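Local coordinates for Rab GDP-dissociation inhibitor (Saccharomyces cerevisiae, PDB 2BCG), which binds the yeast Rab GTPase SEC4 and inhibits GDP dissociation from it, and extracts GDP-bound YPT7 from vacuolar membranes, at residues G307-R312 with I396-E401; L201-D206 with K342-V347; M260-I265 with K281-T286; N83-P88 with Y239-L244; Q169-D174 with Y183-G188. All blocks are in the same frame, centred on the assembly; numbering follows the deposited sequence. Where two conformers were deposited one is given.

Contact 1 of 5, residues G307-R312 with I396-E401; sequences GQRVIR and IAELFE
Val310 and Ala397 face each other as an antiparallel hydrogen-bonded pair. Val310 N donates to Ala397 O at 2.8 Å, and Ala397 N returns a bond to Val310 O at 2.9 Å. The non-hydrogen-bonded pairs Arg309-Glu398 and Ile311-Ile396 flank it. A third backbone bond runs from Leu399 N to Gln308 O, 3.1 Å long and almost straight, with an angle of 176° at the hydrogen.

The side chains add two apolar patches. Val310 CG2 lies anti to its own carbonyl carbon and touches CG and both methyls of Leu399, with CG at 3.8 Å. On the other face, Ile311 CG1 meets Ile396 CG1 at 4.0 Å. Also on that face, Arg309 NH1 rests on Ile396 CG2 at 3.6 Å.

Arg312 reaches back along its own strand. Its extended chain brings NH1 to 3.6 Å from Ala397 CB, while Val310 CG1 sits against one face of the guanidinium near the rim. NH2 is hydrogen-bonded to Tyr417 O, which helps to fix the group there. Glu398 OE1 is hydrogen-bonded to Ser305 OG.

Further out, strand 362-369 pairs with the opposite edge of strand 303-317, and Pro375 packs against Ile311 and Ile396. The contact is thus the last antiparallel pairing of a mixed beta sheet, with strand 391-402 outermost within this chain.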
# COMPACT_ATOMS: atom_id res chain seq x y z
N GLY A 307 8.61 18.03 17.48
CA GLY A 307 7.86 18.96 18.32
C GLY A 307 6.38 19.05 17.97
O GLY A 307 5.66 19.95 18.46
N GLN A 308 5.92 18.13 17.14
CA GLN A 308 4.50 18.08 16.75
C GLN A 308 3.86 16.75 17.12
O GLN A 308 4.46 15.69 17.03
CB GLN A 308 4.36 18.26 15.25
CG GLN A 308 4.90 19.57 14.72
CD GLN A 308 5.00 19.55 13.23
OE1 GLN A 308 4.26 20.27 12.56
NE2 GLN A 308 5.90 18.72 12.69
N ARG A 309 2.61 16.83 17.56
CA ARG A 309 1.83 15.64 17.82
C ARG A 309 0.60 15.74 16.92
O ARG A 309 0.00 16.82 16.79
CB ARG A 309 1.32 15.61 19.27
CG ARG A 309 2.38 15.30 20.31
CD ARG A 309 1.73 14.97 21.66
NE ARG A 309 0.79 16.00 22.12
CZ ARG A 309 -0.29 15.78 22.88
NH1 ARG A 309 -0.62 14.54 23.22
NH2 ARG A 309 -1.05 16.80 23.28
N VAL A 310 0.24 14.62 16.33
CA VAL A 310 -0.90 14.58 15.42
C VAL A 310 -2.01 13.77 16.05
O VAL A 310 -1.79 12.63 16.46
CB VAL A 310 -0.49 13.92 14.08
CG1 VAL A 310 -1.64 14.00 13.06
CG2 VAL A 310 0.74 14.59 13.48
N ILE A 311 -3.21 14.35 16.11
CA ILE A 311 -4.36 13.56 16.57
C ILE A 311 -5.03 12.98 15.33
O ILE A 311 -5.19 13.71 14.31
CB ILE A 311 -5.36 14.36 17.44
CG1 ILE A 311 -6.51 13.47 17.90
CG2 ILE A 311 -5.82 15.62 16.73
CD1 ILE A 311 -7.34 14.05 19.05
N ARG A 312 -5.37 11.69 15.41
CA ARG A 312 -6.06 11.01 14.31
C ARG A 312 -7.28 10.30 14.88
O ARG A 312 -7.17 9.46 15.81
CB ARG A 312 -5.14 10.02 13.59
CG ARG A 312 -3.94 10.74 12.93
CD ARG A 312 -2.93 9.81 12.33
NE ARG A 312 -1.91 10.52 11.54
CZ ARG A 312 -0.59 10.46 11.75
NH1 ARG A 312 -0.07 9.71 12.70
NH2 ARG A 312 0.24 11.12 10.93
N ILE A 396 -3.22 9.48 19.24
CA ILE A 396 -2.31 10.63 19.11
C ILE A 396 -0.91 10.08 18.86
O ILE A 396 -0.48 9.15 19.54
CB ILE A 396 -2.35 11.53 20.37
CG1 ILE A 396 -3.78 12.10 20.51
CG2 ILE A 396 -1.28 12.60 20.27
CD1 ILE A 396 -3.99 12.92 21.80
N ALA A 397 -0.23 10.61 17.86
CA ALA A 397 1.12 10.18 17.51
C ALA A 397 2.10 11.36 17.60
O ALA A 397 1.81 12.44 17.09
CB ALA A 397 1.14 9.57 16.11
N GLU A 398 3.25 11.15 18.26
CA GLU A 398 4.31 12.14 18.23
C GLU A 398 5.15 11.87 16.99
O GLU A 398 5.42 10.72 16.69
CB GLU A 398 5.18 12.05 19.50
CG GLU A 398 6.12 13.23 19.60
CD GLU A 398 6.75 13.41 20.98
OE1 GLU A 398 7.45 14.42 21.17
OE2 GLU A 398 6.56 12.55 21.85
N LEU A 399 5.49 12.92 16.24
CA LEU A 399 6.31 12.78 15.03
C LEU A 399 7.80 12.81 15.34
O LEU A 399 8.29 13.71 16.04
CB LEU A 399 5.98 13.88 14.03
CG LEU A 399 4.51 13.97 13.64
CD1 LEU A 399 4.45 15.07 12.58
CD2 LEU A 399 4.01 12.62 13.11
N PHE A 400 8.51 11.82 14.80
CA PHE A 400 9.98 11.69 14.97
C PHE A 400 10.75 11.84 13.67
O PHE A 400 10.23 11.59 12.57
CB PHE A 400 10.31 10.36 15.67
CG PHE A 400 9.70 10.24 17.02
CD1 PHE A 400 8.53 9.50 17.20
CD2 PHE A 400 10.26 10.92 18.11
CE1 PHE A 400 7.94 9.40 18.46
CE2 PHE A 400 9.66 10.84 19.37
CZ PHE A 400 8.48 10.09 19.55
N GLU A 401 12.00 12.30 13.79
CA GLU A 401 12.90 12.35 12.64
C GLU A 401 14.28 11.92 13.12
O GLU A 401 14.54 11.96 14.32
CB GLU A 401 12.96 13.76 12.03
CG GLU A 401 13.42 14.83 13.02
CD GLU A 401 13.47 16.21 12.42
OE1 GLU A 401 13.47 17.19 13.20
OE2 GLU A 401 13.54 16.35 11.18

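Contact 2 of 5, residues L201-D206 with K342-V347; sequences LWTNDD and KSDIYV
Thr203 meets Asp344 where the loop after helix 189-199 joins the lead-in to strand 345-351 of the mixed beta sheet. The peptide N-H of Asp344 points at Thr203. It donates to Thr203 O at 2.9 Å, in the carbonyl plane and on a lone pair. It also makes a weak bond to Thr203 OG1, which stands anti to the backbone N (chi1 -175°). The same carbonyl receives a CA-H...O contact from Ser343 CA.

The Asp344 side chain starts at CB, which lies 3.6 Å from Thr203 OG1. CG follows, 3.5 Å from Thr203 O. At the tip, OD1 comes near Trp202 O and OD2 near Thr203 O. These are pairs of acceptors and do not bond; the carboxylate finds its donors elsewhere. His197 ND1 bonds to OD1 and the backbone N of Gln336 to OD2. An alanine here would probably leave His197 ND1 and Gln336 N without their shared acceptor and loosen the loop against the sheet.

His197 also bonds Asp205 OD2, so one imidazole links both segments. Asn204 OD1 accepts from Asp206 N in an Asx turn that shapes the loop beyond Thr203. Tyr346 brings its OH to 3.6 Å from Leu201 O. One water donates to Asp344 O at 2.8 Å and lies 3.3 Å from Thr203 OG1.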
# COMPACT_ATOMS: atom_id res chain seq x y z
N LEU A 201 -1.46 22.85 -0.99
CA LEU A 201 -1.69 21.99 0.18
C LEU A 201 -0.70 22.22 1.31
O LEU A 201 -0.28 21.26 1.99
CB LEU A 201 -1.74 20.52 -0.23
CG LEU A 201 -2.89 20.16 -1.17
CD1 LEU A 201 -2.65 18.89 -1.99
CD2 LEU A 201 -4.23 20.12 -0.39
N TRP A 202 -0.32 23.48 1.52
CA TRP A 202 0.39 23.85 2.73
C TRP A 202 -0.62 23.82 3.89
O TRP A 202 -1.79 24.14 3.69
CB TRP A 202 0.99 25.27 2.62
CG TRP A 202 2.07 25.44 1.58
CD1 TRP A 202 1.98 26.17 0.43
CD2 TRP A 202 3.41 24.91 1.61
NE1 TRP A 202 3.17 26.13 -0.27
CE2 TRP A 202 4.06 25.37 0.43
CE3 TRP A 202 4.12 24.10 2.50
CZ2 TRP A 202 5.39 25.04 0.12
CZ3 TRP A 202 5.46 23.78 2.19
CH2 TRP A 202 6.07 24.25 1.01
N THR A 203 -0.18 23.42 5.08
CA THR A 203 -1.08 23.30 6.24
C THR A 203 -1.02 24.57 7.07
O THR A 203 -1.79 24.76 8.03
CB THR A 203 -0.72 22.07 7.12
OG1 THR A 203 -1.69 21.92 8.17
CG2 THR A 203 0.61 22.24 7.74
N ASN A 204 -0.09 25.44 6.68
CA ASN A 204 0.10 26.72 7.33
C ASN A 204 0.51 27.77 6.31
O ASN A 204 0.72 27.45 5.14
CB ASN A 204 1.15 26.61 8.46
CG ASN A 204 2.48 26.05 7.96
OD1 ASN A 204 3.06 26.55 6.99
ND2 ASN A 204 2.96 25.00 8.61
N ASP A 205 0.62 29.02 6.77
CA ASP A 205 1.00 30.14 5.90
C ASP A 205 2.48 30.51 5.89
O ASP A 205 2.83 31.58 5.37
CB ASP A 205 0.17 31.36 6.27
CG ASP A 205 -1.22 31.29 5.72
OD1 ASP A 205 -2.08 32.03 6.23
OD2 ASP A 205 -1.44 30.49 4.78
N ASP A 206 3.33 29.65 6.43
CA ASP A 206 4.78 29.90 6.43
C ASP A 206 5.30 30.17 5.01
O ASP A 206 6.16 31.03 4.82
CB ASP A 206 5.54 28.71 6.99
CG ASP A 206 5.25 28.46 8.46
OD1 ASP A 206 4.55 29.27 9.11
OD2 ASP A 206 5.76 27.42 8.97
N LYS A 342 -3.45 27.48 13.76
CA LYS A 342 -2.11 27.53 13.19
C LYS A 342 -1.92 26.48 12.10
O LYS A 342 -0.97 26.57 11.32
CB LYS A 342 -1.07 27.31 14.29
CG LYS A 342 -1.19 28.31 15.46
CD LYS A 342 -0.26 27.94 16.60
CE LYS A 342 -0.30 29.04 17.68
NZ LYS A 342 0.91 29.04 18.58
N SER A 343 -2.81 25.48 12.03
CA SER A 343 -2.68 24.43 11.03
C SER A 343 -4.04 23.98 10.56
O SER A 343 -5.03 23.99 11.29
CB SER A 343 -1.82 23.25 11.48
OG SER A 343 -2.51 22.44 12.38
N ASP A 344 -4.05 23.52 9.33
CA ASP A 344 -5.28 22.98 8.75
C ASP A 344 -5.73 21.68 9.44
O ASP A 344 -4.94 20.95 10.02
CB ASP A 344 -5.07 22.72 7.26
CG ASP A 344 -4.83 23.99 6.46
OD1 ASP A 344 -4.69 23.88 5.22
OD2 ASP A 344 -4.79 25.09 7.06
N ILE A 345 -7.02 21.42 9.36
CA ILE A 345 -7.56 20.09 9.73
C ILE A 345 -7.98 19.41 8.45
O ILE A 345 -8.56 20.06 7.55
CB ILE A 345 -8.81 20.21 10.65
CG1 ILE A 345 -8.43 21.00 11.92
CG2 ILE A 345 -9.36 18.81 10.98
CD1 ILE A 345 -9.56 21.16 12.90
N TYR A 346 -7.61 18.14 8.33
CA TYR A 346 -8.00 17.32 7.17
C TYR A 346 -9.02 16.27 7.57
O TYR A 346 -9.03 15.76 8.69
CB TYR A 346 -6.79 16.59 6.55
CG TYR A 346 -5.78 17.52 5.89
CD1 TYR A 346 -4.47 17.54 6.35
CD2 TYR A 346 -6.12 18.33 4.78
CE1 TYR A 346 -3.51 18.38 5.78
CE2 TYR A 346 -5.16 19.16 4.19
CZ TYR A 346 -3.88 19.17 4.68
OH TYR A 346 -2.91 19.95 4.10
N VAL A 347 -9.85 15.91 6.60
CA VAL A 347 -10.64 14.69 6.73
C VAL A 347 -10.40 13.87 5.46
O VAL A 347 -10.38 14.41 4.35
CB VAL A 347 -12.14 14.95 6.95
CG1 VAL A 347 -12.83 13.68 7.46
CG2 VAL A 347 -12.38 16.10 7.97
O HOH W 1 -2.71 19.23 9.78

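Contact 3 of 5, residues M260-I265 with K281-T286; sequences MLDTPI and KTKLGT
The chain from Thr282 to Gly285 makes a type I turn whose corner lies against the loop 260-265, with the nearest CA pair at Ile265 and Thr282. Lys283 provides the direct polar link. Its CG lies between the backbone N and the carbonyl carbon (chi1 67°), and the rest of the chain is extended. NZ donates to Asp262 O at 2.8 Å, tilted 23° from the carbonyl plane. The Asp262 carboxylate is near but does not form a salt bridge, since OD1 stays 4.2 Å from NZ. A water accepts from NZ and donates to Leu261 O. A second water donates to Pro264 O at 2.6 Å and accepts from Lys283 N, so it ties the loop to the turn backbone.

The turn is the tight connection of a beta hairpin, strands 276-282 and 285-288. Thr282 OG1 braces it from within. It accepts from Leu284 N as an ST turn and donates to Gly285 O, which also receives Thr282 N. The backbone angles of Gly285 would jam any CB against the preceding carbonyl.

The residues before and after Lys283 make apolar contacts. Leu284 and Met260 reach toward each other tip to tip, with CD1 at 3.8 Å from SD. Thr263 sets its methyl CG2 against Thr282 CB at 3.7 Å, while its OG1 donates to Leu261 O. Ile265 CD1 touches Thr282 CG2 more distantly. Met260 and Leu284 each also pack on an aromatic side chain of another protein chain, and Met260 and Leu261 fall in the region that interacts with YPT1.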
# COMPACT_ATOMS: atom_id res chain seq x y z
N MET A 260 11.20 -11.70 7.50
CA MET A 260 10.88 -12.31 8.81
C MET A 260 9.91 -11.40 9.54
O MET A 260 10.18 -10.21 9.66
CB MET A 260 12.14 -12.51 9.66
CG MET A 260 13.09 -13.50 9.09
SD MET A 260 14.67 -13.41 9.92
CE MET A 260 15.60 -14.66 9.00
N LEU A 261 8.78 -11.93 9.97
CA LEU A 261 7.84 -11.18 10.83
C LEU A 261 7.83 -11.77 12.25
O LEU A 261 8.42 -12.84 12.50
CB LEU A 261 6.44 -11.23 10.24
CG LEU A 261 6.19 -10.58 8.86
CD1 LEU A 261 4.74 -10.88 8.51
CD2 LEU A 261 6.48 -9.08 8.83
N ASP A 262 7.15 -11.07 13.16
CA ASP A 262 7.04 -11.54 14.57
C ASP A 262 8.42 -11.94 15.11
O ASP A 262 8.56 -12.93 15.84
CB ASP A 262 6.08 -12.75 14.65
CG ASP A 262 5.63 -13.09 16.08
OD1 ASP A 262 5.25 -14.26 16.29
OD2 ASP A 262 5.63 -12.22 16.97
N THR A 263 9.43 -11.13 14.77
CA THR A 263 10.80 -11.41 15.09
C THR A 263 11.41 -10.19 15.78
O THR A 263 11.91 -9.28 15.12
CB THR A 263 11.59 -11.82 13.80
OG1 THR A 263 11.01 -13.01 13.26
CG2 THR A 263 13.06 -12.07 14.08
N PRO A 264 11.28 -10.13 17.11
CA PRO A 264 11.94 -9.08 17.90
C PRO A 264 13.42 -8.96 17.58
O PRO A 264 14.09 -9.94 17.30
CB PRO A 264 11.76 -9.57 19.34
CG PRO A 264 10.43 -10.25 19.28
CD PRO A 264 10.47 -11.02 17.96
N ILE A 265 13.95 -7.74 17.65
CA ILE A 265 15.38 -7.55 17.63
C ILE A 265 15.88 -7.64 19.07
O ILE A 265 15.72 -6.70 19.83
CB ILE A 265 15.76 -6.18 16.98
CG1 ILE A 265 15.15 -6.06 15.57
CG2 ILE A 265 17.29 -5.98 16.95
CD1 ILE A 265 15.48 -7.22 14.58
N LYS A 281 20.77 -9.52 16.45
CA LYS A 281 20.53 -10.84 17.01
C LYS A 281 19.03 -11.04 17.20
O LYS A 281 18.32 -10.16 17.71
CB LYS A 281 21.25 -10.97 18.36
CG LYS A 281 21.17 -12.35 19.04
CD LYS A 281 21.93 -12.33 20.40
CE LYS A 281 21.85 -13.66 21.15
NZ LYS A 281 22.80 -13.64 22.33
N THR A 282 18.56 -12.21 16.76
CA THR A 282 17.16 -12.55 16.84
C THR A 282 17.04 -13.99 17.34
O THR A 282 18.05 -14.70 17.43
CB THR A 282 16.50 -12.45 15.45
OG1 THR A 282 16.94 -13.54 14.65
CG2 THR A 282 16.83 -11.12 14.71
N LYS A 283 15.80 -14.42 17.64
CA LYS A 283 15.48 -15.81 17.99
C LYS A 283 15.88 -16.80 16.91
O LYS A 283 16.00 -18.00 17.18
CB LYS A 283 13.97 -15.94 18.27
CG LYS A 283 13.08 -15.74 17.04
CD LYS A 283 11.60 -15.71 17.42
CE LYS A 283 10.74 -15.64 16.17
NZ LYS A 283 9.29 -15.55 16.48
N LEU A 284 16.07 -16.31 15.68
CA LEU A 284 16.45 -17.15 14.53
C LEU A 284 17.95 -17.16 14.24
O LEU A 284 18.42 -17.90 13.38
CB LEU A 284 15.68 -16.73 13.27
CG LEU A 284 14.15 -16.88 13.28
CD1 LEU A 284 13.57 -16.41 11.95
CD2 LEU A 284 13.75 -18.32 13.58
N GLY A 285 18.70 -16.32 14.95
CA GLY A 285 20.14 -16.23 14.75
C GLY A 285 20.64 -14.80 14.65
O GLY A 285 19.88 -13.85 14.85
N THR A 286 21.91 -14.68 14.33
CA THR A 286 22.55 -13.38 14.20
C THR A 286 22.83 -13.13 12.71
O THR A 286 23.37 -13.99 12.00
CB THR A 286 23.82 -13.33 15.07
OG1 THR A 286 23.41 -13.44 16.45
CG2 THR A 286 24.57 -12.03 14.84
O HOH W 2 8.20 -15.65 14.01
O HOH W 3 13.78 -12.43 18.09

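Contact 4 of 5, residues N83-P88 with Y239-L244; sequences NVDLIP and YGLGEL
Asp85 and Leu241 cross at about a right angle, the carboxylate of one against the aliphatic chain of the other. Asp85 CG lies anti to the carbonyl carbon (chi1 -62°), which places it toward Leu241. Asp85 OD1 accepts from Leu241 N at 2.9 Å. The N-H comes to the syn side of the oxygen, 22° out of the carboxylate plane. OD2 lies 3.4 Å from Leu241 CG and equally near CD1. OD1 is gripped by two bonds, to Leu241 N and Ser52 OG, and OD2 by one, to Tyr236 OH, which probably helps to stabilise the buried charge. Leu241 then runs on past Asp85, and its CD1 ends 3.2 Å from Ile87 O.

Asn83 and Tyr239 lie side by side and point the same way. Their amide and ring planes are 86° apart. Asn83 ND2 is at the edge of the ring, in its plane, 3.9 Å from Tyr239 CD1. Nearer the backbone, Asn83 CB sits 3.1 Å from Tyr239 O. ND2 itself is hydrogen-bonded to Asn355 O, and OD1 to a basic side chain of another protein chain. Gly240 separates the two pairs. A CB there would be tight against Asn83 O and jammed against the carbonyl before it.

Glu243 N bonds Gly240 O, closing a type I turn that leads into helix 243-254. Segment 239-244 belongs to the region that interacts with YPT1, and outside this contact Glu243 pairs with a basic side chain of the other protein chain. Strand 84-85 pairs with strand 52-53, Leu86 packs on helix 55-62, and Asp85 and Pro88 touch strand 362-369.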
# COMPACT_ATOMS: atom_id res chain seq x y z
N ASN A 83 -10.48 -2.91 6.45
CA ASN A 83 -9.05 -2.65 6.26
C ASN A 83 -8.90 -1.16 6.53
O ASN A 83 -9.01 -0.34 5.63
CB ASN A 83 -8.61 -2.95 4.82
CG ASN A 83 -8.79 -4.40 4.46
OD1 ASN A 83 -8.04 -5.25 4.94
ND2 ASN A 83 -9.81 -4.71 3.65
N VAL A 84 -8.72 -0.83 7.79
CA VAL A 84 -8.81 0.55 8.22
C VAL A 84 -7.43 1.16 8.40
O VAL A 84 -6.66 0.70 9.25
CB VAL A 84 -9.58 0.64 9.55
CG1 VAL A 84 -9.69 2.10 10.01
CG2 VAL A 84 -10.93 -0.08 9.43
N ASP A 85 -7.13 2.19 7.60
CA ASP A 85 -5.85 2.90 7.70
C ASP A 85 -5.68 3.46 9.11
O ASP A 85 -6.59 4.10 9.68
CB ASP A 85 -5.80 4.07 6.72
CG ASP A 85 -5.91 3.65 5.28
OD1 ASP A 85 -5.57 2.49 4.93
OD2 ASP A 85 -6.34 4.51 4.47
N LEU A 86 -4.49 3.27 9.67
CA LEU A 86 -4.17 3.95 10.92
C LEU A 86 -3.75 5.40 10.68
O LEU A 86 -3.92 6.26 11.54
CB LEU A 86 -3.04 3.19 11.62
CG LEU A 86 -3.38 1.74 12.08
CD1 LEU A 86 -2.14 1.06 12.63
CD2 LEU A 86 -4.42 1.75 13.17
N ILE A 87 -3.18 5.65 9.48
CA ILE A 87 -2.68 6.97 9.11
C ILE A 87 -3.21 7.36 7.71
O ILE A 87 -2.84 6.71 6.73
CB ILE A 87 -1.13 7.05 9.15
CG1 ILE A 87 -0.64 6.73 10.55
CG2 ILE A 87 -0.67 8.45 8.63
CD1 ILE A 87 0.88 6.82 10.71
N PRO A 88 -4.06 8.39 7.63
CA PRO A 88 -4.68 8.66 6.35
C PRO A 88 -3.72 9.29 5.33
O PRO A 88 -3.00 10.24 5.65
CB PRO A 88 -5.84 9.60 6.72
CG PRO A 88 -5.33 10.34 7.92
CD PRO A 88 -4.50 9.34 8.68
N TYR A 239 -8.56 -1.93 -0.95
CA TYR A 239 -8.21 -2.65 0.29
C TYR A 239 -7.31 -1.89 1.26
O TYR A 239 -6.90 -2.43 2.29
CB TYR A 239 -7.61 -4.04 0.02
CG TYR A 239 -8.48 -4.98 -0.75
CD1 TYR A 239 -9.58 -5.63 -0.16
CD2 TYR A 239 -8.21 -5.22 -2.07
CE1 TYR A 239 -10.35 -6.55 -0.91
CE2 TYR A 239 -8.94 -6.12 -2.81
CZ TYR A 239 -10.02 -6.75 -2.24
OH TYR A 239 -10.73 -7.62 -3.01
N GLY A 240 -7.10 -0.61 0.98
CA GLY A 240 -6.46 0.25 1.96
C GLY A 240 -4.97 0.42 1.76
O GLY A 240 -4.31 -0.28 0.95
N LEU A 241 -4.43 1.39 2.50
CA LEU A 241 -3.02 1.74 2.34
C LEU A 241 -2.07 0.58 2.66
O LEU A 241 -0.94 0.56 2.17
CB LEU A 241 -2.69 2.97 3.21
CG LEU A 241 -3.40 4.26 2.78
CD1 LEU A 241 -3.08 5.37 3.78
CD2 LEU A 241 -2.97 4.66 1.38
N GLY A 242 -2.50 -0.37 3.49
CA GLY A 242 -1.66 -1.53 3.84
C GLY A 242 -1.25 -2.35 2.61
O GLY A 242 -0.26 -3.08 2.65
N GLU A 243 -1.99 -2.25 1.51
CA GLU A 243 -1.59 -2.97 0.30
C GLU A 243 -0.25 -2.47 -0.26
O GLU A 243 0.46 -3.23 -0.94
CB GLU A 243 -2.65 -2.84 -0.77
CG GLU A 243 -4.03 -3.33 -0.33
CD GLU A 243 -4.02 -4.79 0.18
OE1 GLU A 243 -4.02 -5.02 1.42
OE2 GLU A 243 -4.00 -5.71 -0.67
N LEU A 244 0.06 -1.19 -0.05
CA LEU A 244 1.28 -0.60 -0.62
C LEU A 244 2.55 -1.25 -0.05
O LEU A 244 3.38 -1.75 -0.83
CB LEU A 244 1.27 0.94 -0.45
CG LEU A 244 0.17 1.63 -1.27
CD1 LEU A 244 -0.05 3.06 -0.71
CD2 LEU A 244 0.52 1.66 -2.78

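Contact 5 of 5, residues Q169-D174 with Y183-G188; sequences QGLDLD and YKFGLG
Leu171 packs against both Lys184 and Phe185, and this is the close part of the contact. Its CD1 lies 3.9 Å from Phe185 CE1. The leucine and the lysine slide past each other in opposite directions. In the conformer given, bends at chi2 and chi3 (81° and 69°) bring Lys184 CE to 3.8 Å from Leu171 CD2. A second conformer of the lysine exists, so this end is less certain. Lys184 CG also sits above one face of the Phe185 ring, offset toward the rim. Leu171 is buried and also packs on Trp156 of helix 144-159, whose indole the Phe185 ring meets too. An alanine in place of Leu171 would probably open a gap beside Trp156 and leave the Lys184 chain and the Phe185 ring freer to move.

The other side is looser and faces solvent. Gln169 is exposed, and the side chains of Gln169 and Phe185 cross at about a right angle. NE2 comes to 3.6 Å from Phe185 CE2, with amide and ring planes 55° apart. Lys184 CE lies 3.3 Å from Gln169 O.

Gly186 takes positive phi, and two bonds run back into the last turn of the helix, one of them from Gly186 N to Tyr183 O at 2.9 Å. This is a Schellman motif ending helix 178-184, here with the preceding loop folded back onto the helix end.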
# COMPACT_ATOMS: atom_id res chain seq x y z
N GLN A 169 7.66 36.31 -16.73
CA GLN A 169 6.93 37.54 -16.37
C GLN A 169 7.64 38.36 -15.28
O GLN A 169 7.00 38.89 -14.37
CB GLN A 169 5.47 37.24 -15.98
CG GLN A 169 4.67 36.56 -17.09
CD GLN A 169 3.15 36.72 -16.95
OE1 GLN A 169 2.39 35.99 -17.58
NE2 GLN A 169 2.71 37.67 -16.13
N GLY A 170 8.96 38.46 -15.39
CA GLY A 170 9.77 39.26 -14.47
C GLY A 170 9.86 38.68 -13.08
O GLY A 170 10.26 39.37 -12.14
N LEU A 171 9.48 37.40 -12.95
CA LEU A 171 9.53 36.72 -11.67
C LEU A 171 10.68 35.71 -11.62
O LEU A 171 11.00 35.07 -12.62
CB LEU A 171 8.19 36.03 -11.38
CG LEU A 171 7.01 36.96 -11.09
CD1 LEU A 171 5.72 36.15 -11.15
CD2 LEU A 171 7.16 37.63 -9.74
N ASP A 172 11.28 35.61 -10.45
CA ASP A 172 12.32 34.62 -10.21
C ASP A 172 11.91 33.68 -9.07
O ASP A 172 11.80 34.10 -7.91
CB ASP A 172 13.65 35.31 -9.91
CG ASP A 172 14.80 34.33 -9.87
OD1 ASP A 172 15.68 34.44 -10.76
OD2 ASP A 172 14.84 33.47 -8.96
N LEU A 173 11.74 32.40 -9.40
CA LEU A 173 11.21 31.42 -8.44
C LEU A 173 12.07 31.21 -7.21
O LEU A 173 11.58 30.75 -6.17
CB LEU A 173 10.87 30.08 -9.14
CG LEU A 173 9.84 30.11 -10.27
CD1 LEU A 173 9.58 28.70 -10.75
CD2 LEU A 173 8.53 30.79 -9.85
N ASP A 174 13.35 31.58 -7.30
CA ASP A 174 14.26 31.44 -6.17
C ASP A 174 14.42 32.74 -5.39
O ASP A 174 14.58 32.72 -4.18
CB ASP A 174 15.63 30.94 -6.66
CG ASP A 174 15.56 29.58 -7.32
OD1 ASP A 174 15.14 28.61 -6.64
OD2 ASP A 174 15.95 29.48 -8.52
N TYR A 183 1.46 39.04 -5.56
CA TYR A 183 1.38 40.49 -5.80
C TYR A 183 1.44 40.83 -7.28
O TYR A 183 0.66 41.66 -7.75
CB TYR A 183 2.50 41.21 -5.06
CG TYR A 183 2.28 42.71 -4.89
CD1 TYR A 183 1.43 43.19 -3.89
CD2 TYR A 183 2.98 43.62 -5.68
CE1 TYR A 183 1.25 44.58 -3.70
CE2 TYR A 183 2.80 45.00 -5.51
CZ TYR A 183 1.94 45.46 -4.52
OH TYR A 183 1.77 46.83 -4.33
N LYS A 184 2.35 40.18 -8.02
CA LYS A 184 2.48 40.42 -9.46
C LYS A 184 1.11 40.22 -10.14
O LYS A 184 0.75 40.95 -11.07
CB LYS A 184 3.56 39.51 -10.06
CG LYS A 184 3.69 39.53 -11.60
CD LYS A 184 4.50 40.72 -12.14
CE LYS A 184 5.98 40.62 -11.79
NZ LYS A 184 6.78 41.64 -12.51
N PHE A 185 0.34 39.25 -9.66
CA PHE A 185 -0.97 38.97 -10.23
C PHE A 185 -2.13 39.63 -9.49
O PHE A 185 -3.28 39.40 -9.84
CB PHE A 185 -1.16 37.46 -10.31
CG PHE A 185 -0.17 36.81 -11.21
CD1 PHE A 185 0.95 36.20 -10.68
CD2 PHE A 185 -0.31 36.89 -12.59
CE1 PHE A 185 1.90 35.61 -11.52
CE2 PHE A 185 0.64 36.31 -13.45
CZ PHE A 185 1.73 35.68 -12.91
N GLY A 186 -1.83 40.42 -8.46
CA GLY A 186 -2.83 41.19 -7.73
C GLY A 186 -3.86 40.37 -6.96
O GLY A 186 -5.02 40.76 -6.86
N LEU A 187 -3.44 39.22 -6.43
CA LEU A 187 -4.38 38.32 -5.75
C LEU A 187 -4.63 38.72 -4.29
O LEU A 187 -3.68 38.98 -3.56
CB LEU A 187 -3.87 36.87 -5.82
CG LEU A 187 -3.46 36.39 -7.22
CD1 LEU A 187 -2.87 34.97 -7.15
CD2 LEU A 187 -4.63 36.44 -8.14
N GLY A 188 -5.90 38.75 -3.87
CA GLY A 188 -6.26 39.08 -2.49
C GLY A 188 -6.09 37.94 -1.49
O GLY A 188 -5.81 36.81 -1.89

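In the fold
Contact 4 is the most buried of the five, and contact 5 lies at the surface, its centre about 30 Å from the centre of the chain. Contacts 1 and 2 are partly buried and reach the same mixed sheet, but only contact 1 pairs two of its strands. Contact 2 instead fastens a loop through an aspartate. Contact 4 also relies on an aspartate, and it touches contact 1 directly where Arg312 packs on Ile87. Contact 3 is peripheral too, yet it differs from contact 5: a lysine bond and waters join its parts, where contact 5 is mainly apolar. Contacts 3 and 4 both meet another protein chain. Contacts 3 and 5 are farthest apart, their centres 56 Å distant.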